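PDB 4ZCF: type III restriction-modification enzyme EcoP15I Mod subunit from Escherichia coli, which binds the DNA site 5'-CAGCAG-3' as a homodimer and transfers a methyl group from S-adenosyl-L-methionine to N6 of the adenine at its fifth position. Local coordinates for residues L77-K82 with D543-T548; I178-Y183 with V210-F215; D223-N228 with S390-G396; D332-P336 with F367-E371; A448-F452 with Q463-V467. All coordinates share one frame; numbering follows the deposited sequence.

Contact 1. Residues L77-K82 with D543-T548; sequences LLAEDK and DTLLTT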
# COMPACT_ATOMS: atom_id res chain seq x y z
N LEU A 77 -9.03 2.87 -29.67
CA LEU A 77 -10.13 1.93 -29.53
C LEU A 77 -9.49 0.53 -29.34
O LEU A 77 -8.29 0.35 -29.55
CB LEU A 77 -11.05 1.93 -30.77
CG LEU A 77 -11.63 3.25 -31.31
CD1 LEU A 77 -12.59 2.97 -32.46
CD2 LEU A 77 -12.39 4.04 -30.23
N LEU A 78 -10.31 -0.46 -29.01
CA LEU A 78 -9.90 -1.84 -28.84
C LEU A 78 -10.68 -2.76 -29.78
O LEU A 78 -11.86 -2.53 -30.05
CB LEU A 78 -10.09 -2.30 -27.37
CG LEU A 78 -9.32 -3.57 -26.97
CD1 LEU A 78 -7.89 -3.25 -26.64
CD2 LEU A 78 -10.00 -4.29 -25.85
N ALA A 79 -10.00 -3.78 -30.29
CA ALA A 79 -10.58 -4.78 -31.16
C ALA A 79 -9.90 -6.10 -30.89
O ALA A 79 -8.79 -6.12 -30.37
CB ALA A 79 -10.41 -4.40 -32.62
N GLU A 80 -10.59 -7.19 -31.25
CA GLU A 80 -10.18 -8.59 -31.12
C GLU A 80 -9.31 -9.01 -32.26
O GLU A 80 -9.40 -8.45 -33.35
CB GLU A 80 -11.41 -9.48 -31.27
CG GLU A 80 -12.41 -9.45 -30.16
CD GLU A 80 -13.41 -10.58 -30.30
OE1 GLU A 80 -13.11 -11.70 -29.83
OE2 GLU A 80 -14.47 -10.35 -30.93
N ASP A 81 -8.55 -10.10 -32.05
CA ASP A 81 -7.86 -10.80 -33.13
C ASP A 81 -8.88 -11.88 -33.42
O ASP A 81 -8.91 -12.90 -32.71
CB ASP A 81 -6.52 -11.43 -32.69
CG ASP A 81 -5.74 -12.06 -33.84
OD1 ASP A 81 -6.36 -12.73 -34.68
OD2 ASP A 81 -4.51 -11.88 -33.89
N LYS A 82 -9.80 -11.61 -34.37
CA LYS A 82 -10.92 -12.50 -34.75
C LYS A 82 -10.48 -13.91 -35.11
O LYS A 82 -11.11 -14.85 -34.66
CB LYS A 82 -11.81 -11.88 -35.86
CG LYS A 82 -12.40 -10.50 -35.54
CD LYS A 82 -13.63 -10.54 -34.64
CE LYS A 82 -14.05 -9.15 -34.19
NZ LYS A 82 -15.34 -9.16 -33.44
N ASP A 543 -17.01 -3.81 -35.99
CA ASP A 543 -16.60 -4.76 -34.97
C ASP A 543 -15.73 -4.10 -33.90
O ASP A 543 -15.90 -4.42 -32.72
CB ASP A 543 -15.90 -5.97 -35.60
CG ASP A 543 -16.83 -6.95 -36.29
OD1 ASP A 543 -18.02 -7.03 -35.89
OD2 ASP A 543 -16.36 -7.67 -37.21
N THR A 544 -14.85 -3.15 -34.29
CA THR A 544 -14.03 -2.34 -33.38
C THR A 544 -14.92 -1.52 -32.42
O THR A 544 -14.64 -1.49 -31.22
CB THR A 544 -13.01 -1.49 -34.16
OG1 THR A 544 -12.27 -2.35 -35.03
CG2 THR A 544 -12.04 -0.74 -33.23
N LEU A 545 -16.02 -0.93 -32.93
CA LEU A 545 -16.98 -0.14 -32.14
C LEU A 545 -17.70 -0.97 -31.11
O LEU A 545 -17.76 -0.56 -29.96
CB LEU A 545 -18.03 0.52 -33.04
CG LEU A 545 -17.61 1.70 -33.90
CD1 LEU A 545 -18.85 2.32 -34.53
CD2 LEU A 545 -16.86 2.76 -33.10
N LEU A 546 -18.28 -2.11 -31.51
CA LEU A 546 -19.03 -3.03 -30.65
C LEU A 546 -18.18 -3.47 -29.45
O LEU A 546 -18.66 -3.41 -28.32
CB LEU A 546 -19.47 -4.24 -31.48
CG LEU A 546 -20.28 -5.33 -30.81
CD1 LEU A 546 -21.62 -4.81 -30.24
CD2 LEU A 546 -20.52 -6.47 -31.78
N THR A 547 -16.92 -3.87 -29.71
CA THR A 547 -15.89 -4.33 -28.77
C THR A 547 -15.54 -3.21 -27.78
O THR A 547 -15.53 -3.44 -26.58
CB THR A 547 -14.67 -4.88 -29.57
OG1 THR A 547 -15.08 -6.02 -30.32
CG2 THR A 547 -13.47 -5.24 -28.67
N THR A 548 -15.23 -2.01 -28.30
CA THR A 548 -14.91 -0.83 -27.50
C THR A 548 -16.13 -0.42 -26.64
O THR A 548 -15.99 -0.22 -25.45
CB THR A 548 -14.45 0.32 -28.42
OG1 THR A 548 -13.37 -0.13 -29.25
CG2 THR A 548 -14.03 1.56 -27.65
O HOH W 1 -17.02 -6.86 -32.33

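Contact 2. Residues I178-Y183 with V210-F215; sequences IYPRLY and VCDEIF. With MN (manganese (II) ion), chain G.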
# COMPACT_ATOMS: atom_id res chain seq x y z
N ILE A 178 7.19 5.06 -14.85
CA ILE A 178 6.31 4.18 -14.03
C ILE A 178 5.11 4.82 -13.37
O ILE A 178 4.09 4.15 -13.28
CB ILE A 178 7.03 3.17 -13.07
CG1 ILE A 178 8.08 3.85 -12.21
CG2 ILE A 178 7.61 1.95 -13.82
CD1 ILE A 178 7.58 4.51 -10.97
N TYR A 179 5.25 6.05 -12.80
CA TYR A 179 4.17 6.74 -12.09
C TYR A 179 2.75 6.57 -12.69
O TYR A 179 1.87 6.10 -11.95
CB TYR A 179 4.48 8.24 -11.83
CG TYR A 179 3.40 8.96 -11.03
CD1 TYR A 179 2.23 9.38 -11.64
CD2 TYR A 179 3.54 9.15 -9.66
CE1 TYR A 179 1.19 9.94 -10.90
CE2 TYR A 179 2.51 9.74 -8.91
CZ TYR A 179 1.34 10.13 -9.54
OH TYR A 179 0.30 10.70 -8.83
N PRO A 180 2.47 6.96 -13.97
CA PRO A 180 1.08 6.87 -14.45
C PRO A 180 0.58 5.44 -14.58
O PRO A 180 -0.63 5.20 -14.44
CB PRO A 180 1.13 7.61 -15.78
CG PRO A 180 2.53 7.44 -16.25
CD PRO A 180 3.34 7.56 -15.01
N ARG A 181 1.49 4.51 -14.83
CA ARG A 181 1.20 3.08 -14.94
C ARG A 181 0.76 2.47 -13.59
O ARG A 181 -0.33 1.88 -13.50
CB ARG A 181 2.40 2.36 -15.56
CG ARG A 181 2.53 2.71 -17.05
CD ARG A 181 3.93 2.60 -17.58
NE ARG A 181 3.96 2.81 -19.03
CZ ARG A 181 4.00 4.00 -19.62
NH1 ARG A 181 4.04 5.12 -18.89
NH2 ARG A 181 3.99 4.09 -20.95
N LEU A 182 1.52 2.76 -12.51
CA LEU A 182 1.23 2.36 -11.13
C LEU A 182 -0.00 3.07 -10.62
O LEU A 182 -0.78 2.48 -9.87
CB LEU A 182 2.42 2.72 -10.23
CG LEU A 182 3.74 1.93 -10.42
CD1 LEU A 182 4.70 2.30 -9.35
CD2 LEU A 182 3.52 0.39 -10.42
N TYR A 183 -0.20 4.35 -11.04
CA TYR A 183 -1.36 5.15 -10.67
C TYR A 183 -2.64 4.52 -11.19
O TYR A 183 -3.57 4.31 -10.41
CB TYR A 183 -1.19 6.62 -11.12
CG TYR A 183 -2.31 7.52 -10.64
CD1 TYR A 183 -2.26 8.13 -9.39
CD2 TYR A 183 -3.46 7.70 -11.41
CE1 TYR A 183 -3.30 8.94 -8.93
CE2 TYR A 183 -4.52 8.49 -10.95
CZ TYR A 183 -4.42 9.13 -9.73
OH TYR A 183 -5.46 9.92 -9.29
N VAL A 210 8.08 6.08 -4.42
CA VAL A 210 6.93 6.41 -5.28
C VAL A 210 5.70 5.55 -4.95
O VAL A 210 4.58 6.01 -5.11
CB VAL A 210 7.25 6.50 -6.79
CG1 VAL A 210 7.22 5.15 -7.46
CG2 VAL A 210 6.33 7.47 -7.50
N CYS A 211 5.92 4.31 -4.46
CA CYS A 211 4.85 3.40 -4.05
C CYS A 211 4.22 3.88 -2.78
O CYS A 211 3.02 3.68 -2.56
CB CYS A 211 5.36 1.98 -3.92
SG CYS A 211 5.47 1.09 -5.48
N ASP A 212 5.05 4.49 -1.92
CA ASP A 212 4.62 5.14 -0.69
C ASP A 212 3.66 6.26 -1.07
O ASP A 212 2.56 6.30 -0.55
CB ASP A 212 5.83 5.65 0.11
CG ASP A 212 6.63 4.57 0.85
OD1 ASP A 212 6.10 3.45 1.01
OD2 ASP A 212 7.76 4.88 1.31
N GLU A 213 4.02 7.07 -2.08
CA GLU A 213 3.18 8.16 -2.60
C GLU A 213 1.84 7.66 -3.13
O GLU A 213 0.80 8.11 -2.63
CB GLU A 213 3.94 8.91 -3.71
CG GLU A 213 4.19 10.38 -3.43
CD GLU A 213 2.98 11.25 -3.68
OE1 GLU A 213 2.46 11.22 -4.82
OE2 GLU A 213 2.53 11.92 -2.73
N ILE A 214 1.87 6.75 -4.14
CA ILE A 214 0.69 6.18 -4.82
C ILE A 214 -0.17 5.29 -3.91
O ILE A 214 -1.40 5.34 -4.01
CB ILE A 214 1.10 5.51 -6.21
CG1 ILE A 214 1.68 6.53 -7.19
CG2 ILE A 214 -0.02 4.66 -6.88
CD1 ILE A 214 2.85 6.02 -7.95
N PHE A 215 0.44 4.44 -3.05
CA PHE A 215 -0.37 3.51 -2.22
C PHE A 215 -0.50 3.84 -0.76
O PHE A 215 -1.36 3.26 -0.10
CB PHE A 215 0.16 2.09 -2.34
CG PHE A 215 0.12 1.49 -3.72
CD1 PHE A 215 -0.99 0.77 -4.15
CD2 PHE A 215 1.22 1.59 -4.57
CE1 PHE A 215 -1.02 0.20 -5.42
CE2 PHE A 215 1.20 1.00 -5.83
CZ PHE A 215 0.07 0.34 -6.26
MN MN G . 2.07 14.11 -1.97

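Contact 3. Residues D223-N228 with S390-G396; sequences DLVWKN and SVIHLDG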
# COMPACT_ATOMS: atom_id res chain seq x y z
N ASP A 223 9.03 -6.53 1.57
CA ASP A 223 9.90 -6.72 0.42
C ASP A 223 10.51 -8.07 0.55
O ASP A 223 10.82 -8.51 1.66
CB ASP A 223 10.97 -5.63 0.31
CG ASP A 223 10.39 -4.22 0.36
OD1 ASP A 223 9.35 -3.97 -0.32
OD2 ASP A 223 10.94 -3.38 1.13
N LEU A 224 10.60 -8.75 -0.59
CA LEU A 224 11.17 -10.08 -0.70
C LEU A 224 12.53 -9.97 -1.37
O LEU A 224 12.73 -9.12 -2.24
CB LEU A 224 10.26 -11.03 -1.50
CG LEU A 224 8.77 -11.09 -1.10
CD1 LEU A 224 7.91 -11.59 -2.28
CD2 LEU A 224 8.56 -11.97 0.13
N VAL A 225 13.46 -10.83 -0.94
CA VAL A 225 14.82 -10.87 -1.47
C VAL A 225 14.96 -12.12 -2.28
O VAL A 225 14.80 -13.21 -1.76
CB VAL A 225 15.88 -10.71 -0.36
CG1 VAL A 225 17.28 -11.04 -0.85
CG2 VAL A 225 15.83 -9.29 0.23
N TRP A 226 15.13 -11.95 -3.58
CA TRP A 226 15.30 -13.07 -4.51
C TRP A 226 16.81 -13.27 -4.80
O TRP A 226 17.40 -12.47 -5.53
CB TRP A 226 14.46 -12.87 -5.81
CG TRP A 226 14.49 -14.04 -6.76
CD1 TRP A 226 14.59 -15.36 -6.44
CD2 TRP A 226 14.38 -13.99 -8.18
NE1 TRP A 226 14.67 -16.12 -7.58
CE2 TRP A 226 14.48 -15.32 -8.66
CE3 TRP A 226 14.23 -12.94 -9.12
CZ2 TRP A 226 14.42 -15.63 -10.03
CZ3 TRP A 226 14.18 -13.24 -10.47
CH2 TRP A 226 14.27 -14.57 -10.92
N LYS A 227 17.43 -14.27 -4.15
CA LYS A 227 18.82 -14.65 -4.38
C LYS A 227 18.76 -15.62 -5.59
O LYS A 227 18.37 -16.78 -5.45
CB LYS A 227 19.47 -15.23 -3.10
CG LYS A 227 20.65 -16.15 -3.34
CD LYS A 227 21.99 -15.48 -3.29
CE LYS A 227 23.08 -16.53 -3.34
NZ LYS A 227 23.08 -17.36 -4.59
N ASN A 228 19.02 -15.06 -6.79
CA ASN A 228 18.84 -15.67 -8.10
C ASN A 228 20.08 -15.85 -8.96
O ASN A 228 19.97 -16.36 -10.09
CB ASN A 228 17.83 -14.80 -8.87
CG ASN A 228 18.30 -13.41 -9.22
OD1 ASN A 228 19.12 -12.82 -8.53
ND2 ASN A 228 17.78 -12.85 -10.31
N SER A 390 10.90 -14.15 3.70
CA SER A 390 11.35 -12.93 3.00
C SER A 390 12.53 -13.10 2.03
O SER A 390 12.71 -12.27 1.13
CB SER A 390 11.62 -11.80 3.98
OG SER A 390 12.78 -12.04 4.76
N VAL A 391 13.35 -14.15 2.25
CA VAL A 391 14.54 -14.45 1.42
C VAL A 391 14.32 -15.72 0.61
O VAL A 391 14.31 -16.81 1.18
CB VAL A 391 15.85 -14.50 2.26
CG1 VAL A 391 17.07 -14.76 1.37
CG2 VAL A 391 16.02 -13.24 3.07
N ILE A 392 14.17 -15.59 -0.72
CA ILE A 392 13.97 -16.73 -1.64
C ILE A 392 15.22 -17.06 -2.46
O ILE A 392 15.70 -16.21 -3.22
CB ILE A 392 12.74 -16.53 -2.56
CG1 ILE A 392 11.54 -15.88 -1.81
CG2 ILE A 392 12.36 -17.83 -3.28
CD1 ILE A 392 10.58 -15.11 -2.70
N HIS A 393 15.70 -18.30 -2.33
CA HIS A 393 16.86 -18.87 -3.04
C HIS A 393 16.35 -19.69 -4.18
O HIS A 393 15.78 -20.76 -3.97
CB HIS A 393 17.72 -19.77 -2.12
CG HIS A 393 18.40 -18.97 -1.07
ND1 HIS A 393 19.64 -18.40 -1.29
CD2 HIS A 393 17.93 -18.55 0.14
CE1 HIS A 393 19.91 -17.69 -0.21
NE2 HIS A 393 18.90 -17.75 0.67
N LEU A 394 16.51 -19.16 -5.38
CA LEU A 394 16.05 -19.82 -6.60
C LEU A 394 16.86 -19.26 -7.76
O LEU A 394 16.81 -18.06 -8.02
CB LEU A 394 14.55 -19.55 -6.78
CG LEU A 394 13.91 -20.11 -8.03
CD1 LEU A 394 13.60 -21.60 -7.86
CD2 LEU A 394 12.69 -19.29 -8.40
N ASP A 395 17.65 -20.14 -8.41
CA ASP A 395 18.49 -19.79 -9.54
C ASP A 395 17.60 -19.30 -10.69
O ASP A 395 16.70 -20.01 -11.14
CB ASP A 395 19.34 -21.00 -9.99
CG ASP A 395 20.64 -20.68 -10.72
OD1 ASP A 395 20.82 -19.51 -11.16
OD2 ASP A 395 21.49 -21.58 -10.82
N GLY A 396 17.87 -18.07 -11.12
CA GLY A 396 17.14 -17.44 -12.20
C GLY A 396 17.52 -17.94 -13.58
O GLY A 396 16.74 -17.80 -14.52

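Contact 4. Residues D332-P336 with F367-E371; sequences DIIHP and FGDDE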
# COMPACT_ATOMS: atom_id res chain seq x y z
N ASP A 332 2.43 -23.50 38.30
CA ASP A 332 2.86 -24.89 38.36
C ASP A 332 2.10 -25.80 37.41
O ASP A 332 0.86 -25.83 37.45
CB ASP A 332 2.74 -25.45 39.81
CG ASP A 332 3.73 -24.96 40.85
OD1 ASP A 332 4.61 -24.13 40.51
OD2 ASP A 332 3.63 -25.40 42.02
N ILE A 333 2.84 -26.58 36.60
CA ILE A 333 2.27 -27.59 35.71
C ILE A 333 2.69 -28.92 36.34
O ILE A 333 3.89 -29.20 36.45
CB ILE A 333 2.67 -27.42 34.22
CG1 ILE A 333 2.22 -26.02 33.69
CG2 ILE A 333 2.09 -28.56 33.37
CD1 ILE A 333 2.76 -25.60 32.48
N ILE A 334 1.71 -29.70 36.83
CA ILE A 334 1.98 -30.94 37.54
C ILE A 334 2.24 -32.11 36.63
O ILE A 334 1.47 -32.39 35.72
CB ILE A 334 1.01 -31.19 38.74
CG1 ILE A 334 1.59 -30.62 40.06
CG2 ILE A 334 0.61 -32.67 38.92
CD1 ILE A 334 1.59 -29.09 40.21
N HIS A 335 3.39 -32.76 36.87
CA HIS A 335 3.82 -33.96 36.16
C HIS A 335 2.82 -35.10 36.49
O HIS A 335 2.43 -35.24 37.65
CB HIS A 335 5.27 -34.31 36.55
CG HIS A 335 5.87 -35.33 35.65
ND1 HIS A 335 5.78 -36.69 35.93
CD2 HIS A 335 6.50 -35.17 34.46
CE1 HIS A 335 6.37 -37.30 34.92
NE2 HIS A 335 6.82 -36.43 34.01
N PRO A 336 2.32 -35.86 35.49
CA PRO A 336 1.30 -36.88 35.79
C PRO A 336 1.76 -38.11 36.57
O PRO A 336 0.90 -38.84 37.06
CB PRO A 336 0.75 -37.27 34.41
CG PRO A 336 1.36 -36.34 33.44
CD PRO A 336 2.61 -35.82 34.05
N PHE A 367 5.09 -34.61 28.31
CA PHE A 367 5.86 -34.54 29.55
C PHE A 367 7.10 -35.42 29.42
O PHE A 367 7.09 -36.37 28.63
CB PHE A 367 5.02 -35.06 30.72
CG PHE A 367 3.91 -34.13 31.17
CD1 PHE A 367 4.17 -33.08 32.05
CD2 PHE A 367 2.61 -34.32 30.73
CE1 PHE A 367 3.14 -32.23 32.47
CE2 PHE A 367 1.58 -33.48 31.16
CZ PHE A 367 1.86 -32.43 32.02
N GLY A 368 8.14 -35.10 30.19
CA GLY A 368 9.34 -35.91 30.25
C GLY A 368 9.14 -37.13 31.14
O GLY A 368 8.04 -37.33 31.68
N ASP A 369 10.18 -37.95 31.32
CA ASP A 369 10.09 -39.13 32.20
C ASP A 369 9.98 -38.70 33.67
O ASP A 369 9.64 -39.52 34.53
CB ASP A 369 11.26 -40.11 31.95
CG ASP A 369 11.27 -40.71 30.55
OD1 ASP A 369 10.27 -41.37 30.16
OD2 ASP A 369 12.31 -40.55 29.84
N ASP A 370 10.23 -37.41 33.96
CA ASP A 370 10.10 -36.76 35.26
C ASP A 370 9.87 -35.23 35.11
O ASP A 370 9.85 -34.73 33.99
CB ASP A 370 11.29 -37.10 36.19
CG ASP A 370 12.64 -36.56 35.77
OD1 ASP A 370 12.70 -35.45 35.21
OD2 ASP A 370 13.65 -37.22 36.09
N GLU A 371 9.71 -34.52 36.23
CA GLU A 371 9.47 -33.08 36.29
C GLU A 371 10.67 -32.20 35.87
O GLU A 371 10.48 -31.02 35.60
CB GLU A 371 8.93 -32.69 37.69
CG GLU A 371 9.96 -32.69 38.82
CD GLU A 371 10.35 -34.00 39.49
OE1 GLU A 371 10.87 -33.95 40.62
OE2 GLU A 371 10.14 -35.08 38.88

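Contact 5. Residues A448-F452 with Q463-V467; sequences AHTVF and QFITV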
# COMPACT_ATOMS: atom_id res chain seq x y z
N ALA A 448 1.58 -15.51 -17.48
CA ALA A 448 0.51 -16.18 -18.20
C ALA A 448 0.77 -17.68 -18.19
O ALA A 448 -0.11 -18.44 -17.82
CB ALA A 448 0.46 -15.64 -19.62
N HIS A 449 2.02 -18.09 -18.48
CA HIS A 449 2.47 -19.48 -18.48
C HIS A 449 2.24 -20.09 -17.09
O HIS A 449 1.62 -21.15 -16.97
CB HIS A 449 3.94 -19.57 -18.91
CG HIS A 449 4.45 -20.96 -19.18
ND1 HIS A 449 5.62 -21.18 -19.90
CD2 HIS A 449 3.94 -22.16 -18.81
CE1 HIS A 449 5.79 -22.49 -19.92
NE2 HIS A 449 4.80 -23.12 -19.29
N THR A 450 2.69 -19.38 -16.04
CA THR A 450 2.53 -19.75 -14.64
C THR A 450 1.06 -20.01 -14.30
O THR A 450 0.78 -20.92 -13.53
CB THR A 450 3.18 -18.66 -13.77
OG1 THR A 450 4.59 -18.60 -14.04
CG2 THR A 450 2.93 -18.85 -12.29
N VAL A 451 0.12 -19.24 -14.87
CA VAL A 451 -1.33 -19.44 -14.66
C VAL A 451 -1.76 -20.77 -15.33
O VAL A 451 -2.50 -21.54 -14.71
CB VAL A 451 -2.21 -18.21 -15.05
CG1 VAL A 451 -3.69 -18.54 -14.96
CG2 VAL A 451 -1.89 -17.00 -14.15
N PHE A 452 -1.24 -21.07 -16.55
CA PHE A 452 -1.51 -22.35 -17.25
C PHE A 452 -1.09 -23.52 -16.36
O PHE A 452 -1.93 -24.36 -16.07
CB PHE A 452 -0.85 -22.42 -18.65
CG PHE A 452 -1.41 -21.52 -19.73
CD1 PHE A 452 -2.78 -21.32 -19.87
CD2 PHE A 452 -0.57 -20.91 -20.66
CE1 PHE A 452 -3.31 -20.55 -20.91
CE2 PHE A 452 -1.09 -20.11 -21.69
CZ PHE A 452 -2.46 -19.93 -21.80
N GLN A 463 -7.41 -16.28 -13.68
CA GLN A 463 -7.52 -15.80 -15.05
C GLN A 463 -6.36 -14.86 -15.24
O GLN A 463 -6.06 -14.05 -14.36
CB GLN A 463 -8.83 -15.06 -15.27
CG GLN A 463 -10.04 -15.79 -14.73
CD GLN A 463 -11.12 -14.80 -14.43
OE1 GLN A 463 -11.78 -14.26 -15.33
NE2 GLN A 463 -11.29 -14.51 -13.14
N PHE A 464 -5.68 -14.96 -16.36
CA PHE A 464 -4.59 -14.04 -16.58
C PHE A 464 -4.98 -12.94 -17.56
O PHE A 464 -5.74 -13.19 -18.51
CB PHE A 464 -3.29 -14.78 -17.01
CG PHE A 464 -3.19 -15.28 -18.44
CD1 PHE A 464 -3.05 -14.39 -19.51
CD2 PHE A 464 -3.11 -16.64 -18.71
CE1 PHE A 464 -2.92 -14.85 -20.83
CE2 PHE A 464 -2.98 -17.11 -20.03
CZ PHE A 464 -2.88 -16.21 -21.08
N ILE A 465 -4.44 -11.75 -17.35
CA ILE A 465 -4.54 -10.62 -18.27
C ILE A 465 -3.11 -10.14 -18.35
O ILE A 465 -2.52 -9.86 -17.31
CB ILE A 465 -5.52 -9.49 -17.82
CG1 ILE A 465 -6.93 -9.99 -17.52
CG2 ILE A 465 -5.55 -8.35 -18.84
CD1 ILE A 465 -7.79 -8.99 -16.70
N THR A 466 -2.50 -10.16 -19.56
CA THR A 466 -1.14 -9.66 -19.80
C THR A 466 -1.09 -8.68 -20.96
O THR A 466 -1.76 -8.88 -21.97
CB THR A 466 -0.01 -10.74 -19.85
OG1 THR A 466 -0.10 -11.52 -21.05
CG2 THR A 466 0.04 -11.63 -18.59
N VAL A 467 -0.30 -7.62 -20.80
CA VAL A 467 -0.14 -6.56 -21.78
C VAL A 467 1.30 -6.51 -22.31
O VAL A 467 2.24 -6.63 -21.54
CB VAL A 467 -0.64 -5.18 -21.26
CG1 VAL A 467 -0.82 -4.20 -22.42
CG2 VAL A 467 -1.95 -5.34 -20.48

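Contact 1. Residues L77-K82 with D543-T548
Leu77 lays its side chain across two threonines of helix 539-552. Its CB meets Thr544 CG2 at 3.8 Å, its CD2 rests against Thr548 CG2, and its CD1 looks toward Leu545 CD2. At Leu78 the backbone does the touching: the carbonyl O lies 2.9 Å from Thr548 OG1 and 3.4 Å from the methyl CG2 of Thr547. The Thr548 hydroxyl has one proton for two carbonyls, Leu78 O and Thr544 O of its own helix turn, the latter 2.7 Å from OG1. Ala79 packs its CB on the side chain of Thr544, whose hydroxyl bonds to Glu540 O, while Thr547 CG2 touches Ala79 CA. Glu80 touches the helix only marginally; its OE2 forms a salt bridge with Lys82 NZ (2.9 Å) within its own segment, and its OE1 hydrogen-bonds Asn85. The Lys82 chain, bent at chi2 (-80°), brings NZ back over Asp543, 4.2 Å from OD2 and so beyond a salt bridge, and a water links NZ to Asp543 O. A methionine in place of Lys82 would probably leave Glu80 OE2 without its charged mate and break the water bridge to the helix. Strand 76-80 is an outermost strand of the large mixed sheet, hydrogen-bonded to strand 508-514, and the 543-548 part of helix 539-552 crosses residues 77-80 at 107°.

Contact 2. Residues I178-Y183 with V210-F215
The Tyr179 ring has Val210 CG2 at its edge, 3.9 Å from CD2, with Glu213 OE1 further round the same rim and Pro180 CD also in its plane. Ile214 comes to this ring obliquely, its CD1 3.6 Å from Tyr179 CD2 and its CG1 close to CE2. Of the Phe215 ring, one face carries Ile214 CG2, offset toward the rim, and the edge meets Cys211 O. With CG anti to the backbone N (chi1 -177°), the Tyr179 ring swings out alongside the second helix. Ile178 touches by the end of its chain, CD1 to Val210 CG1 at 3.6 Å. Leu182 fills the middle: its CB faces Ile214 CD1 at 4.0 Å, and its CD1 lies 4.1 Å from Cys211 SG. No hydrogen bond crosses the contact. While Glu213 OE1 stays beside the Tyr179 rim, OE2 binds manganese at 2.4 Å, and the side chain also packs on His168 of the restriction subunit. Over residues 178-183 and 210-215 the helix axes run at 38° and come within 10.3 Å. Beneath them Leu182, Cys211 and Phe215 rest on strand 193-199, which the chain passes through between helix 171-188 and helix 204-215, while Tyr179 and Tyr183 also touch helix 63-71.

Contact 3. Residues D223-N228 with S390-G396
Ile392, Trp226 and Lys227 carry much of this parallel strand pairing. Ile392 N bonds to Val225 O at 2.7 Å, and Ile392 O receives Lys227 N at 2.8 Å; its side chain shares a sheet face with Trp226. The Trp226 indole, anti to the backbone N (chi1 -175°), runs along the strand toward Leu394. NE1 gives a weak bond to Leu394 O, 2.9 Å but bent to 125°, and Leu394 CB sits in the ring plane at its edge. Asn228 CB covers one indole face. Lys227 lies on the other sheet face, its CG obliquely against His393 and its NZ bonded to Ala229 O. Past the strand, Gly396 N continues the pairing to Asn228 O at 2.9 Å. Ser390 OG binds His241 of the second subunit, and the His393 rings of both subunits meet. Strand 391-393 is one of the two outermost strands of the methyltransferase's Rossmann-like sheet within this chain, and lies at the Mod dimer interface.

Contact 4. Residues D332-P336 with F367-E371
His335 holds its CG anti to the backbone N (chi1 -168°), which carries the imidazole across to the 367-371 loop, and Phe367, with CG beside its own backbone N (chi1 -73°), turns its ring under Pro336. The imidazole gives NE2 to Gly368 O at 2.8 Å, a nearly straight bond (170°) lying in the ring plane, although the donor stands well out of the carbonyl plane. One imidazole face is covered by the backbone of Asp370 and Glu371, with Asp370 CA and Glu371 N toward the rim; Pro336 CD lies over the opposite face. The same CD makes a CH-pi contact with Phe367, 3.5 Å from the ring centroid and close to the ring normal, while Ile333 CG2 meets the ring edge at CE1, 3.9 Å away. An alanine here, lacking the Phe367 ring, would probably open a gap under Pro336 CD and beside Ile333 CG2, leaving the proline freer to shift. His335 ND1 takes the N-H of Thr338. With ND1 accepting and NE2 donating, the imidazole is probably neutral, and its two bonds fix its rotation, tying together two loops about 6 Å, at the nearest atoms, from the bound DNA.

Contact 5. Residues A448-F452 with Q463-V467
Two aromatic contacts and some aliphatic packing join Phe464 to helix 446-455. The first is a CH-pi contact: Ala448 CB stands over the centre of the Phe464 ring, 3.5 Å from its centroid and 4° off the normal. The second is an offset edge-to-face pair, in which the CE2 edge of Phe464 points into the face of Phe452, CE2 to CZ 3.4 Å, with the planes at 83°. Phe464 CG sits between its backbone N and carbonyl carbon (chi1 76°), a placement that tips the ring toward the helix. Aliphatic contacts fill the rest: Val451 CG2 lies 3.9 Å from Phe464 CB, and Thr466 CG2 reaches Ala448 CB at 4.2 Å. The helix returns antiparallel over its strand in the right-handed beta-alpha-beta crossover from strand 434-439 to strand 461-468, while His95 stacks on Phe464. No hydrogen bond crosses between the segments, so helix and sheet are held here by ring and methyl packing in a buried, apolar layer.

How the contacts relate
Contacts 2 and 5 are buried and apolar, with no hydrogen bond between their segments; the first packs two helices, the second a helix on a strand. Contacts 1, 3 and 4 are only partly buried. Contacts 1, 3 and 5 all reach the large mixed sheet. Contacts 1 and 3 involve its two outermost strands within this chain, one covered by a C-terminal helix, the other at the dimer interface; both mix polar and apolar groups. Helix 204-215 of contact 2 leads directly into strand 220-227 of contact 3. Contact 4 stands apart, its centre about 52 Å from the chain's centre, joining loops beside the DNA through a histidine bond and proline-ring packing.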